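Local coordinates for protein calmodulin-binding transcription activator 1 (Homo sapiens, PDB 2CXK) that activates transcription, with this piece of the longer protein being its TIG (IPT) domain, a small all-beta unit of the E-set clan, at residues S50-Q53 against P54-R58. Sequence-based numbering, arbitrary orientation.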
loop_
_atom_site.group_PDB
_atom_site.type_symbol
_atom_site.label_atom_id
_atom_site.label_comp_id
_atom_site.label_asym_id
_atom_site.label_seq_id
_atom_site.Cartn_x
_atom_site.Cartn_y
_atom_site.Cartn_z
ATOM N N SER A 50 -6.924 9.302 -4.927
ATOM C CA SER A 50 -6.801 10.395 -3.965
ATOM C C SER A 50 -5.371 10.492 -3.450
ATOM O O SER A 50 -4.748 9.476 -3.134
ATOM C CB SER A 50 -7.727 10.168 -2.766
ATOM O OG SER A 50 -9.083 10.162 -3.149
ATOM N N LEU A 51 -4.850 11.710 -3.369
ATOM C CA LEU A 51 -3.505 11.909 -2.860
ATOM C C LEU A 51 -3.594 11.926 -1.332
ATOM O O LEU A 51 -3.938 12.943 -0.738
ATOM C CB LEU A 51 -2.935 13.237 -3.360
ATOM C CG LEU A 51 -1.484 13.478 -2.933
ATOM C CD1 LEU A 51 -0.563 12.543 -3.719
ATOM C CD2 LEU A 51 -1.109 14.944 -3.156
ATOM N N ILE A 52 -3.303 10.785 -0.713
ATOM C CA ILE A 52 -3.342 10.615 0.739
ATOM C C ILE A 52 -2.395 11.601 1.412
ATOM O O ILE A 52 -2.697 12.190 2.448
ATOM C CB ILE A 52 -2.904 9.177 1.125
ATOM C CG1 ILE A 52 -3.913 8.160 0.577
ATOM C CG2 ILE A 52 -2.732 9.063 2.634
ATOM C CD1 ILE A 52 -5.349 8.415 1.011
ATOM N N GLN A 53 -1.228 11.740 0.808
ATOM C CA GLN A 53 -0.195 12.642 1.273
ATOM C C GLN A 53 0.815 12.653 0.146
ATOM O O GLN A 53 0.761 11.810 -0.746
ATOM C CB GLN A 53 0.440 12.130 2.568
ATOM C CG GLN A 53 1.101 10.775 2.455
ATOM C CD GLN A 53 1.691 10.329 3.776
ATOM O OE1 GLN A 53 0.979 10.198 4.770
ATOM N NE2 GLN A 53 2.998 10.103 3.798
ATOM N N PRO A 54 1.745 13.613 0.153
ATOM C CA PRO A 54 2.726 13.648 -0.929
ATOM C C PRO A 54 3.343 12.288 -1.230
ATOM O O PRO A 54 3.838 11.608 -0.333
ATOM C CB PRO A 54 3.757 14.653 -0.424
ATOM C CG PRO A 54 2.924 15.603 0.374
ATOM C CD PRO A 54 2.008 14.676 1.140
ATOM N N GLY A 55 3.286 11.892 -2.497
ATOM C CA GLY A 55 3.874 10.639 -2.923
ATOM C C GLY A 55 3.031 9.395 -2.744
ATOM O O GLY A 55 3.470 8.303 -3.107
ATOM N N VAL A 56 1.822 9.549 -2.210
ATOM C CA VAL A 56 0.958 8.396 -1.973
ATOM C C VAL A 56 -0.443 8.544 -2.539
ATOM O O VAL A 56 -1.203 9.404 -2.106
ATOM C CB VAL A 56 0.828 8.118 -0.468
ATOM C CG1 VAL A 56 -0.098 6.925 -0.227
ATOM C CG2 VAL A 56 2.212 7.874 0.123
ATOM N N LEU A 57 -0.778 7.697 -3.505
ATOM C CA LEU A 57 -2.109 7.713 -4.105
ATOM C C LEU A 57 -2.902 6.486 -3.663
ATOM O O LEU A 57 -2.343 5.397 -3.523
ATOM C CB LEU A 57 -2.010 7.701 -5.632
ATOM C CG LEU A 57 -1.620 9.040 -6.243
ATOM C CD1 LEU A 57 -1.326 8.887 -7.734
ATOM C CD2 LEU A 57 -2.756 10.005 -5.998
ATOM N N ARG A 58 -4.201 6.677 -3.455
ATOM C CA ARG A 58 -5.092 5.587 -3.068
ATOM C C ARG A 58 -6.239 5.486 -4.064
ATOM O O ARG A 58 -6.821 6.490 -4.458
ATOM C CB ARG A 58 -5.695 5.827 -1.682
ATOM C CG ARG A 58 -6.748 4.770 -1.278
ATOM C CD ARG A 58 -7.661 5.257 -0.148
ATOM N NE ARG A 58 -8.489 6.392 -0.554
ATOM C CZ ARG A 58 -9.117 7.211 0.286
ATOM N NH1 ARG A 58 -9.019 7.035 1.599
ATOM N NH2 ARG A 58 -9.847 8.213 -0.188
HETATM O O HOH W 1 -9.218 6.979 -2.890
HETATM O O HOH W 2 4.905 10.355 1.620
#
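Ile52 lies across Arg58 at about a right angle. Its CG1 rests 3.7 Å from Arg58 CB, and its CD1 sits over one face of the guanidinium, offset toward the rim. Arg58 reaches this position through a bend at chi3 (65°), which turns the guanidinium so that one face lies against CD1. Water 1 lies in the guanidinium plane, at its edge, and accepts from Arg58 NE at an unusually short 2.5 Å, so the exact distance is doubtful. It also donates to Arg58 O, 2.9 Å away, and hydrogen-bonds Ser50 OG, so it links the Ser50 hydroxyl to the backbone and side chain of Arg58. Ser50 and Arg58 also form an antiparallel hydrogen-bonded pair, with Ser50 N to Arg58 O at 2.9 Å and a matching bond back.

Nearer the backbone, Ile52 CB packs on Val56 CG1 at 3.8 Å. Val56 CG2 meets Gln53 CG, which stands between the backbone N and the carbonyl carbon (chi1 60°). Beyond CG the glutamine chain is extended, and its NE2 reaches water 2, which donates to Pro54 O. Leu51 and Leu57 meet on the other face of the hairpin, CD1 to CD2 at 4.1 Å.

The hairpin closes with a type II turn from Gln53 to Val56, in which Val56 N donates to Gln53 O at 2.9 Å. Gly55 has a positive phi of 84°, which suits glycine. A beta bulge shifts the register between Leu51 and Gln53. Ile52, where the chain turns a corner, donates from N to Val56 O.

The contact forms the end of the hairpin of strands 45-53 and 56-60 in the all-beta IPT/TIG domain. Strand 24-28 pairs with 56-60 on its far side, and Trp31 touches Leu51 and Leu57. Gln53 OE1 bonds Thr10 OG1 and NE2 bonds Gly29 O, both of the second subunit, so this hairpin end also belongs to the dimer interface.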